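Local coordinates for protein tRNA (uracil(54)-C(5))-methyltransferase (Pyrococcus abyssi, PDB 2JJQ) that methylates C5 of uridine 54 in tRNA, using S-adenosyl-L-methionine as the methyl donor, at residues V159-L171 with L192-V206. Sequence-based numbering, arbitrary orientation.
Sequences VFGKTSREAIERL and LRYMVLREGKFTEEV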
loop_
_atom_site.group_PDB
_atom_site.type_symbol
_atom_site.label_atom_id
_atom_site.label_comp_id
_atom_site.label_asym_id
_atom_site.label_seq_id
_atom_site.Cartn_x
_atom_site.Cartn_y
_atom_site.Cartn_z
ATOM N N VAL A 159 -9.114 -4.191 -9.348
ATOM C CA VAL A 159 -8.252 -4.567 -8.208
ATOM C C VAL A 159 -8.964 -4.358 -6.844
ATOM O O VAL A 159 -8.710 -5.107 -5.909
ATOM C CB VAL A 159 -6.861 -3.889 -8.190
ATOM C CG1 VAL A 159 -6.096 -4.186 -9.490
ATOM C CG2 VAL A 159 -6.951 -2.386 -7.982
ATOM N N PHE A 160 -9.860 -3.370 -6.767
ATOM C CA PHE A 160 -10.694 -3.212 -5.571
ATOM C C PHE A 160 -11.861 -4.203 -5.565
ATOM O O PHE A 160 -12.160 -4.836 -4.554
ATOM C CB PHE A 160 -11.202 -1.776 -5.490
ATOM C CG PHE A 160 -11.928 -1.476 -4.209
ATOM C CD1 PHE A 160 -11.227 -0.961 -3.118
ATOM C CD2 PHE A 160 -13.299 -1.738 -4.081
ATOM C CE1 PHE A 160 -11.862 -0.695 -1.909
ATOM C CE2 PHE A 160 -13.978 -1.441 -2.861
ATOM C CZ PHE A 160 -13.219 -0.957 -1.763
ATOM N N GLY A 161 -12.545 -4.324 -6.712
ATOM C CA GLY A 161 -13.589 -5.309 -6.876
ATOM C C GLY A 161 -14.939 -4.648 -7.130
ATOM O O GLY A 161 -15.049 -3.402 -7.256
ATOM N N LYS A 162 -15.960 -5.493 -7.161
ATOM C CA LYS A 162 -17.306 -5.083 -7.588
ATOM C C LYS A 162 -17.935 -3.988 -6.763
ATOM O O LYS A 162 -18.799 -3.306 -7.256
ATOM C CB LYS A 162 -18.272 -6.262 -7.559
ATOM C CG LYS A 162 -18.208 -7.078 -6.295
ATOM C CD LYS A 162 -19.523 -7.852 -6.076
ATOM C CE LYS A 162 -19.391 -8.895 -4.971
ATOM N NZ LYS A 162 -20.648 -9.702 -4.842
ATOM N N THR A 163 -17.556 -3.864 -5.493
ATOM C CA THR A 163 -18.071 -2.749 -4.684
ATOM C C THR A 163 -17.815 -1.443 -5.376
ATOM O O THR A 163 -18.572 -0.510 -5.182
ATOM C CB THR A 163 -17.440 -2.748 -3.270
ATOM O OG1 THR A 163 -17.778 -3.981 -2.650
ATOM C CG2 THR A 163 -17.949 -1.613 -2.397
ATOM N N SER A 164 -16.727 -1.334 -6.142
ATOM C CA SER A 164 -16.395 -0.018 -6.711
ATOM C C SER A 164 -17.428 0.342 -7.791
ATOM O O SER A 164 -17.864 1.448 -7.894
ATOM C CB SER A 164 -14.958 0.017 -7.279
ATOM O OG SER A 164 -14.824 -0.932 -8.324
ATOM N N ARG A 165 -17.831 -0.633 -8.577
ATOM C CA ARG A 165 -18.894 -0.437 -9.593
ATOM C C ARG A 165 -20.191 0.130 -8.980
ATOM O O ARG A 165 -20.746 1.154 -9.450
ATOM C CB ARG A 165 -19.193 -1.792 -10.271
ATOM C CG ARG A 165 -20.197 -1.643 -11.467
ATOM C CD ARG A 165 -20.319 -2.947 -12.257
ATOM N NE ARG A 165 -19.162 -3.144 -13.124
ATOM C CZ ARG A 165 -18.996 -2.565 -14.323
ATOM N NH1 ARG A 165 -19.922 -1.748 -14.828
ATOM N NH2 ARG A 165 -17.895 -2.811 -15.028
ATOM N N GLU A 166 -20.640 -0.499 -7.890
ATOM C CA GLU A 166 -21.788 -0.031 -7.125
ATOM C C GLU A 166 -21.592 1.409 -6.567
ATOM O O GLU A 166 -22.496 2.275 -6.652
ATOM C CB GLU A 166 -22.154 -1.000 -5.975
ATOM C CG GLU A 166 -23.068 -0.249 -4.935
ATOM C CD GLU A 166 -23.654 -1.110 -3.796
ATOM O OE1 GLU A 166 -23.300 -2.304 -3.666
ATOM O OE2 GLU A 166 -24.462 -0.552 -3.003
ATOM N N ALA A 167 -20.428 1.693 -5.997
ATOM C CA ALA A 167 -20.208 3.014 -5.431
ATOM C C ALA A 167 -20.226 4.062 -6.517
ATOM O O ALA A 167 -20.783 5.127 -6.344
ATOM C CB ALA A 167 -18.859 3.068 -4.641
ATOM N N ILE A 168 -19.561 3.759 -7.626
ATOM C CA ILE A 168 -19.514 4.679 -8.730
ATOM C C ILE A 168 -20.940 4.903 -9.244
ATOM O O ILE A 168 -21.388 6.022 -9.430
ATOM C CB ILE A 168 -18.529 4.200 -9.807
ATOM C CG1 ILE A 168 -17.090 4.311 -9.251
ATOM C CG2 ILE A 168 -18.579 5.133 -11.035
ATOM C CD1 ILE A 168 -16.059 3.571 -10.133
ATOM N N GLU A 169 -21.686 3.838 -9.428
ATOM C CA GLU A 169 -23.014 4.071 -9.969
ATOM C C GLU A 169 -23.898 4.886 -9.014
ATOM O O GLU A 169 -24.578 5.810 -9.469
ATOM C CB GLU A 169 -23.650 2.765 -10.424
ATOM C CG GLU A 169 -24.194 1.878 -9.362
ATOM C CD GLU A 169 -24.875 0.650 -9.983
ATOM O OE1 GLU A 169 -24.165 -0.159 -10.628
ATOM O OE2 GLU A 169 -26.119 0.519 -9.846
ATOM N N ARG A 170 -23.838 4.620 -7.697
ATOM C CA ARG A 170 -24.571 5.449 -6.738
ATOM C C ARG A 170 -24.052 6.876 -6.730
ATOM O O ARG A 170 -24.790 7.831 -6.496
ATOM C CB ARG A 170 -24.463 4.913 -5.324
ATOM C CG ARG A 170 -24.840 3.461 -5.118
ATOM C CD ARG A 170 -26.283 3.209 -5.240
ATOM N NE ARG A 170 -26.577 1.873 -4.670
ATOM C CZ ARG A 170 -27.115 1.710 -3.466
ATOM N NH1 ARG A 170 -27.412 2.785 -2.761
ATOM N NH2 ARG A 170 -27.390 0.497 -2.990
ATOM N N LEU A 171 -22.744 7.026 -6.916
ATOM C CA LEU A 171 -22.190 8.358 -6.815
ATOM C C LEU A 171 -22.779 9.223 -7.934
ATOM O O LEU A 171 -23.092 10.397 -7.741
ATOM C CB LEU A 171 -20.654 8.314 -6.959
ATOM C CG LEU A 171 -19.984 9.696 -6.918
ATOM C CD1 LEU A 171 -20.338 10.590 -5.714
ATOM C CD2 LEU A 171 -18.427 9.501 -7.031
ATOM N N LEU A 192 -16.975 18.819 -4.730
ATOM C CA LEU A 192 -16.607 17.430 -4.493
ATOM C C LEU A 192 -15.267 17.075 -5.198
ATOM O O LEU A 192 -15.126 17.292 -6.396
ATOM C CB LEU A 192 -17.774 16.524 -4.963
ATOM C CG LEU A 192 -17.721 15.021 -4.772
ATOM C CD1 LEU A 192 -17.370 14.700 -3.299
ATOM C CD2 LEU A 192 -19.098 14.429 -5.172
ATOM N N ARG A 193 -14.295 16.526 -4.465
ATOM C CA ARG A 193 -12.964 16.240 -5.051
ATOM C C ARG A 193 -12.678 14.724 -5.196
ATOM O O ARG A 193 -12.268 14.282 -6.271
ATOM C CB ARG A 193 -11.857 16.924 -4.243
ATOM C CG ARG A 193 -12.037 18.442 -4.093
ATOM C CD ARG A 193 -12.047 19.096 -5.507
ATOM N NE ARG A 193 -12.315 20.538 -5.552
ATOM C CZ ARG A 193 -11.360 21.464 -5.591
ATOM N NH1 ARG A 193 -10.101 21.080 -5.529
ATOM N NH2 ARG A 193 -11.667 22.758 -5.653
ATOM N N TYR A 194 -12.868 13.940 -4.125
ATOM C CA TYR A 194 -12.574 12.504 -4.153
ATOM C C TYR A 194 -13.675 11.715 -3.475
ATOM O O TYR A 194 -14.279 12.203 -2.493
ATOM C CB TYR A 194 -11.247 12.171 -3.389
ATOM C CG TYR A 194 -9.993 12.668 -4.078
ATOM C CD1 TYR A 194 -9.366 11.907 -5.049
ATOM C CD2 TYR A 194 -9.446 13.895 -3.739
ATOM C CE1 TYR A 194 -8.241 12.371 -5.694
ATOM C CE2 TYR A 194 -8.278 14.385 -4.386
ATOM C CZ TYR A 194 -7.693 13.598 -5.365
ATOM O OH TYR A 194 -6.565 14.045 -6.026
ATOM N N MET A 195 -13.883 10.487 -3.951
ATOM C CA MET A 195 -14.647 9.494 -3.222
ATOM C C MET A 195 -13.609 8.427 -2.875
ATOM O O MET A 195 -13.058 7.813 -3.777
ATOM C CB MET A 195 -15.707 8.841 -4.107
ATOM C CG MET A 195 -16.340 7.583 -3.426
ATOM S SD MET A 195 -17.866 6.960 -4.170
ATOM C CE MET A 195 -17.256 6.270 -5.722
ATOM N N VAL A 196 -13.318 8.257 -1.591
ATOM C CA VAL A 196 -12.360 7.204 -1.190
ATOM C C VAL A 196 -13.168 6.027 -0.690
ATOM O O VAL A 196 -14.058 6.200 0.166
ATOM C CB VAL A 196 -11.426 7.693 -0.058
ATOM C CG1 VAL A 196 -10.512 6.487 0.436
ATOM C CG2 VAL A 196 -10.592 8.918 -0.471
ATOM N N LEU A 197 -12.931 4.842 -1.231
ATOM C CA LEU A 197 -13.734 3.692 -0.867
ATOM C C LEU A 197 -12.832 2.739 -0.093
ATOM O O LEU A 197 -11.699 2.498 -0.498
ATOM C CB LEU A 197 -14.231 2.998 -2.140
ATOM C CG LEU A 197 -15.459 3.577 -2.823
ATOM C CD1 LEU A 197 -15.621 2.919 -4.226
ATOM C CD2 LEU A 197 -16.678 3.212 -1.930
ATOM N N ARG A 198 -13.313 2.221 1.031
ATOM C CA ARG A 198 -12.567 1.206 1.757
ATOM C C ARG A 198 -13.461 0.037 2.049
ATOM O O ARG A 198 -14.699 0.207 2.199
ATOM C CB ARG A 198 -11.994 1.799 3.054
ATOM C CG ARG A 198 -11.114 3.012 2.758
ATOM C CD ARG A 198 -10.396 3.563 3.966
ATOM N NE ARG A 198 -9.278 2.671 4.287
ATOM C CZ ARG A 198 -8.242 3.001 5.051
ATOM N NH1 ARG A 198 -8.170 4.212 5.600
ATOM N NH2 ARG A 198 -7.303 2.091 5.276
ATOM N N GLU A 199 -12.890 -1.168 2.132
ATOM C CA GLU A 199 -13.716 -2.272 2.563
ATOM C C GLU A 199 -12.945 -3.350 3.287
ATOM O O GLU A 199 -11.737 -3.514 3.062
ATOM C CB GLU A 199 -14.543 -2.884 1.415
ATOM C CG GLU A 199 -13.860 -3.804 0.539
ATOM C CD GLU A 199 -14.792 -4.356 -0.573
ATOM O OE1 GLU A 199 -16.047 -4.243 -0.478
ATOM O OE2 GLU A 199 -14.243 -4.889 -1.554
ATOM N N GLY A 200 -13.637 -4.057 4.155
ATOM C CA GLY A 200 -13.013 -5.182 4.874
ATOM C C GLY A 200 -13.300 -6.395 4.035
ATOM O O GLY A 200 -14.487 -6.788 3.849
ATOM N N LYS A 201 -12.258 -6.994 3.491
ATOM C CA LYS A 201 -12.488 -8.196 2.617
ATOM C C LYS A 201 -13.074 -9.366 3.417
ATOM O O LYS A 201 -13.864 -10.168 2.863
ATOM C CB LYS A 201 -11.188 -8.629 1.930
ATOM C CG LYS A 201 -10.559 -7.523 1.077
ATOM C CD LYS A 201 -11.517 -7.040 -0.032
ATOM C CE LYS A 201 -10.904 -5.902 -0.784
ATOM N NZ LYS A 201 -11.636 -5.618 -2.022
ATOM N N PHE A 202 -12.740 -9.454 4.706
ATOM C CA PHE A 202 -13.134 -10.603 5.533
ATOM C C PHE A 202 -14.348 -10.315 6.426
ATOM O O PHE A 202 -14.809 -11.199 7.153
ATOM C CB PHE A 202 -11.956 -11.133 6.358
ATOM C CG PHE A 202 -10.812 -11.574 5.482
ATOM C CD1 PHE A 202 -10.933 -12.738 4.726
ATOM C CD2 PHE A 202 -9.684 -10.766 5.334
ATOM C CE1 PHE A 202 -9.880 -13.113 3.865
ATOM C CE2 PHE A 202 -8.657 -11.118 4.495
ATOM C CZ PHE A 202 -8.771 -12.290 3.753
ATOM N N THR A 203 -14.830 -9.074 6.403
ATOM C CA THR A 203 -15.974 -8.674 7.206
ATOM C C THR A 203 -17.135 -8.198 6.340
ATOM O O THR A 203 -18.251 -8.126 6.839
ATOM C CB THR A 203 -15.659 -7.466 8.114
ATOM O OG1 THR A 203 -15.268 -6.373 7.279
ATOM C CG2 THR A 203 -14.542 -7.794 9.087
ATOM N N GLU A 204 -16.850 -7.901 5.068
ATOM C CA GLU A 204 -17.764 -7.324 4.088
ATOM C C GLU A 204 -18.266 -5.911 4.456
ATOM O O GLU A 204 -19.254 -5.470 3.941
ATOM C CB GLU A 204 -18.907 -8.274 3.766
ATOM C CG GLU A 204 -18.390 -9.638 3.371
ATOM C CD GLU A 204 -19.485 -10.614 2.970
ATOM O OE1 GLU A 204 -20.437 -10.816 3.749
ATOM O OE2 GLU A 204 -19.370 -11.203 1.884
ATOM N N GLU A 205 -17.601 -5.209 5.345
ATOM C CA GLU A 205 -18.082 -3.872 5.689
ATOM C C GLU A 205 -17.463 -2.903 4.689
ATOM O O GLU A 205 -16.325 -3.127 4.271
ATOM C CB GLU A 205 -17.635 -3.519 7.078
ATOM C CG GLU A 205 -18.414 -4.320 8.079
ATOM C CD GLU A 205 -18.079 -4.063 9.507
ATOM O OE1 GLU A 205 -17.220 -3.200 9.856
ATOM O OE2 GLU A 205 -18.744 -4.760 10.305
ATOM N N VAL A 206 -18.193 -1.831 4.351
ATOM C CA VAL A 206 -17.719 -0.884 3.365
ATOM C C VAL A 206 -17.856 0.518 3.928
ATOM O O VAL A 206 -18.892 0.869 4.514
ATOM C CB VAL A 206 -18.579 -0.941 2.108
ATOM C CG1 VAL A 206 -18.014 -0.020 1.016
ATOM C CG2 VAL A 206 -18.619 -2.376 1.611
HETATM O O HOH W 1 -15.289 -5.175 -4.003
#
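The ammonium group of Lys201 sits over the face of the Phe160 ring, 4.6 Å from NZ to the ring centroid, a cation-pi contact. Glu199 OE2 receives the same NZ on its anti lone pair, 2.7 Å away, in a salt bridge, and NZ also bonds to the carbonyl of Gly126. The other carboxylate oxygen, OE1, accepts the hydroxyl of Thr163 on its syn side (OG1 to OE1 2.8 Å), the donor standing 24° out of the carboxylate plane. A water donates to Phe160 O and Glu199 OE2 and accepts from Thr163 N. Phe160, with CG anti to its backbone N (chi1 -173°), carries its ring to the strand, where CZ meets Glu199 CG at 3.7 Å. Ser164 OG bonds to Gly161 O and to the backbone N of Cys157, probably a [4Fe-4S] ligand, which places the helix start beside the likely cluster site. Further along, the contact turns apolar. Ala167 CB presses between the two methyls of Leu197, tightly at 3.3 Å to CD1, and Met195, bent at its last torsion, brings CE to 3.7 Å from both Ala167 CB and Leu171 CD2. Leu171 CD1 passes 4.1 Å from Leu192 CD2. Helix 162-171 runs obliquely antiparallel to strand 192-199 (144°) against a five-stranded mixed sheet, with Ile131 beside Phe160, Ile135 beside Leu171 and Leu192, and Val208 of strand 206-212 beside Met195 and Leu197.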